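Local coordinates for cell wall binding protein cwp8 (Peptoclostridium difficile, PDB 5J6Q) that probably attaches to the cell wall of this bacterium through its CWB2 modules, as a protein associated with the S-layer, at residues A[505-510]-A[563-568]. Residues are numbered along the deposited sequence; the frame is centred on the assembly and turned at random.
Sequences VINKYY and ELRLKN. With SO4 (sulfate ion), chain G.
The C-terminal ends of helices 498-509 and 556-565 meet side by side, with the CA atoms of Y510 and R565 6.2 Å apart. R565 makes the largest share of the contact. Its CG lies beside the backbone N (chi1 -56°), and the chain then bends twice and lies over the last turn of the other helix. CG of R565 rests 3.7 Å from I506 O, and its CD is 3.4 Å from N507 O. N507 swings its amide toward the guanidinium. The two planes are nearly parallel, 6° apart. N507 OD1 is 3.2 Å from R565 NH2, but the angle is too poor for a hydrogen bond. The guanidinium binds a sulfate ion, probably from the crystallisation liquor. R565 NH1 gives a nearly straight bond of 2.8 Å to O3 of the sulfate. NH1 also gives a weak bond to O4, and NH2 a weak one to O3. L564 CD1 also touches the sulfate. On the buried side, L566 sets CD2 4.2 Å from Y510 CB and CD1 against I506 CG2. I506 also packs on V561, and Y510 on P546 and A435. This is helix-to-helix packing within the third CWB2 domain, beside a parallel sheet of strands 516-519, 547-549, 572-575 and 286-289, consistent with the toprim-like fold of the CWB2 module.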
loop_
_atom_site.group_PDB
_atom_site.type_symbol
_atom_site.label_atom_id
_atom_site.label_comp_id
_atom_site.label_asym_id
_atom_site.label_seq_id
_atom_site.Cartn_x
_atom_site.Cartn_y
_atom_site.Cartn_z
ATOM N N VAL A 505 25.097 3.952 23.540
ATOM C CA VAL A 505 24.470 2.708 24.014
ATOM C C VAL A 505 24.522 1.640 22.887
ATOM O O VAL A 505 24.843 0.438 23.143
ATOM C CB VAL A 505 22.996 3.067 24.369
ATOM C CG1 VAL A 505 22.129 1.790 24.648
ATOM C CG2 VAL A 505 22.998 3.905 25.616
ATOM N N ILE A 506 24.167 2.076 21.649
ATOM C CA ILE A 506 24.163 1.160 20.523
ATOM C C ILE A 506 25.608 0.630 20.297
ATOM O O ILE A 506 25.804 -0.581 20.098
ATOM C CB ILE A 506 23.594 1.803 19.221
ATOM C CG1 ILE A 506 22.039 2.023 19.261
ATOM C CG2 ILE A 506 23.935 0.827 18.078
ATOM C CD1 ILE A 506 21.534 3.276 18.384
ATOM N N ASN A 507 26.638 1.519 20.396
ATOM C CA ASN A 507 28.017 1.036 20.115
ATOM C C ASN A 507 28.461 0.017 21.161
ATOM O O ASN A 507 29.185 -0.915 20.874
ATOM C CB ASN A 507 28.968 2.189 20.143
ATOM C CG ASN A 507 30.442 1.919 19.791
ATOM O OD1 ASN A 507 30.805 1.358 18.737
ATOM N ND2 ASN A 507 31.361 2.378 20.589
ATOM N N LYS A 508 28.021 0.206 22.354
ATOM C CA LYS A 508 28.463 -0.668 23.406
ATOM C C LYS A 508 27.746 -1.991 23.500
ATOM O O LYS A 508 28.393 -3.007 23.721
ATOM C CB LYS A 508 28.333 0.030 24.755
ATOM C CG LYS A 508 28.859 -0.908 25.876
ATOM C CD LYS A 508 28.944 -0.131 27.301
ATOM C CE LYS A 508 29.321 -1.171 28.343
ATOM N NZ LYS A 508 30.487 -0.731 29.127
ATOM N N TYR A 509 26.456 -2.017 23.290
ATOM C CA TYR A 509 25.792 -3.260 23.517
ATOM C C TYR A 509 25.227 -4.032 22.358
ATOM O O TYR A 509 24.707 -5.112 22.664
ATOM C CB TYR A 509 24.579 -2.959 24.378
ATOM C CG TYR A 509 24.951 -2.441 25.755
ATOM C CD1 TYR A 509 24.603 -1.155 26.148
ATOM C CD2 TYR A 509 25.582 -3.255 26.681
ATOM C CE1 TYR A 509 24.860 -0.693 27.436
ATOM C CE2 TYR A 509 25.827 -2.817 27.988
ATOM C CZ TYR A 509 25.458 -1.542 28.357
ATOM O OH TYR A 509 25.639 -1.119 29.636
ATOM N N TYR A 510 25.298 -3.541 21.090
ATOM C CA TYR A 510 24.485 -4.247 20.138
ATOM C C TYR A 510 25.181 -4.816 18.967
ATOM O O TYR A 510 24.514 -5.105 17.979
ATOM C CB TYR A 510 23.351 -3.295 19.675
ATOM C CG TYR A 510 22.296 -3.165 20.762
ATOM C CD1 TYR A 510 22.248 -2.045 21.579
ATOM C CD2 TYR A 510 21.361 -4.177 20.963
ATOM C CE1 TYR A 510 21.282 -1.945 22.584
ATOM C CE2 TYR A 510 20.408 -4.094 21.953
ATOM C CZ TYR A 510 20.370 -2.949 22.777
ATOM O OH TYR A 510 19.424 -2.863 23.764
ATOM N N GLU A 563 26.456 1.796 11.195
ATOM C CA GLU A 563 27.314 1.234 10.161
ATOM C C GLU A 563 28.229 0.154 10.780
ATOM O O GLU A 563 28.434 -0.854 10.144
ATOM C CB GLU A 563 28.130 2.389 9.546
ATOM C CG GLU A 563 29.344 2.017 8.759
ATOM C CD GLU A 563 29.954 3.169 8.008
ATOM O OE1 GLU A 563 29.945 3.096 6.799
ATOM O OE2 GLU A 563 30.457 4.131 8.616
ATOM N N LEU A 564 28.785 0.365 12.035
ATOM C CA LEU A 564 29.676 -0.653 12.668
ATOM C C LEU A 564 28.954 -1.792 13.310
ATOM O O LEU A 564 29.409 -2.950 13.225
ATOM C CB LEU A 564 30.510 -0.016 13.797
ATOM C CG LEU A 564 31.528 0.989 13.307
ATOM C CD1 LEU A 564 32.260 1.642 14.523
ATOM C CD2 LEU A 564 32.495 0.175 12.369
ATOM N N ARG A 565 27.798 -1.510 13.959
ATOM C CA ARG A 565 27.173 -2.546 14.765
ATOM C C ARG A 565 26.028 -3.258 14.178
ATOM O O ARG A 565 25.722 -4.338 14.708
ATOM C CB ARG A 565 26.640 -1.935 16.139
ATOM C CG ARG A 565 27.739 -1.210 16.965
ATOM C CD ARG A 565 28.644 -2.169 17.719
ATOM N NE ARG A 565 29.734 -2.493 16.855
ATOM C CZ ARG A 565 31.019 -2.278 17.110
ATOM N NH1 ARG A 565 31.934 -2.635 16.227
ATOM N NH2 ARG A 565 31.392 -1.709 18.258
ATOM N N LEU A 566 25.375 -2.740 13.131
ATOM C CA LEU A 566 24.077 -3.427 12.835
ATOM C C LEU A 566 23.977 -3.969 11.484
ATOM O O LEU A 566 22.912 -4.112 10.902
ATOM C CB LEU A 566 22.943 -2.349 13.081
ATOM C CG LEU A 566 22.988 -1.788 14.483
ATOM C CD1 LEU A 566 21.812 -0.695 14.666
ATOM C CD2 LEU A 566 22.782 -2.820 15.579
ATOM N N LYS A 567 25.122 -4.348 10.983
ATOM C CA LYS A 567 25.301 -4.939 9.682
ATOM C C LYS A 567 24.568 -6.211 9.533
ATOM O O LYS A 567 24.283 -6.605 8.410
ATOM C CB LYS A 567 26.805 -5.131 9.456
ATOM C CG LYS A 567 27.287 -4.485 8.253
ATOM C CD LYS A 567 27.116 -3.008 8.358
ATOM C CE LYS A 567 27.067 -2.498 6.966
ATOM N NZ LYS A 567 28.008 -1.402 6.792
ATOM N N ASN A 568 24.251 -6.866 10.630
ATOM C CA ASN A 568 23.498 -8.143 10.626
ATOM C C ASN A 568 21.956 -7.892 10.691
ATOM O O ASN A 568 21.226 -8.861 10.580
ATOM C CB ASN A 568 23.928 -9.006 11.840
ATOM C CG ASN A 568 25.459 -9.323 11.754
ATOM O OD1 ASN A 568 25.927 -9.910 10.770
ATOM N ND2 ASN A 568 26.321 -8.826 12.620
HETATM S S SO4 G . 35.019 -1.707 15.946
HETATM O O1 SO4 G . 36.528 -2.061 15.878
HETATM O O2 SO4 G . 34.817 -0.318 15.897
HETATM O O3 SO4 G . 34.515 -2.203 17.227
HETATM O O4 SO4 G . 34.372 -2.404 14.825
#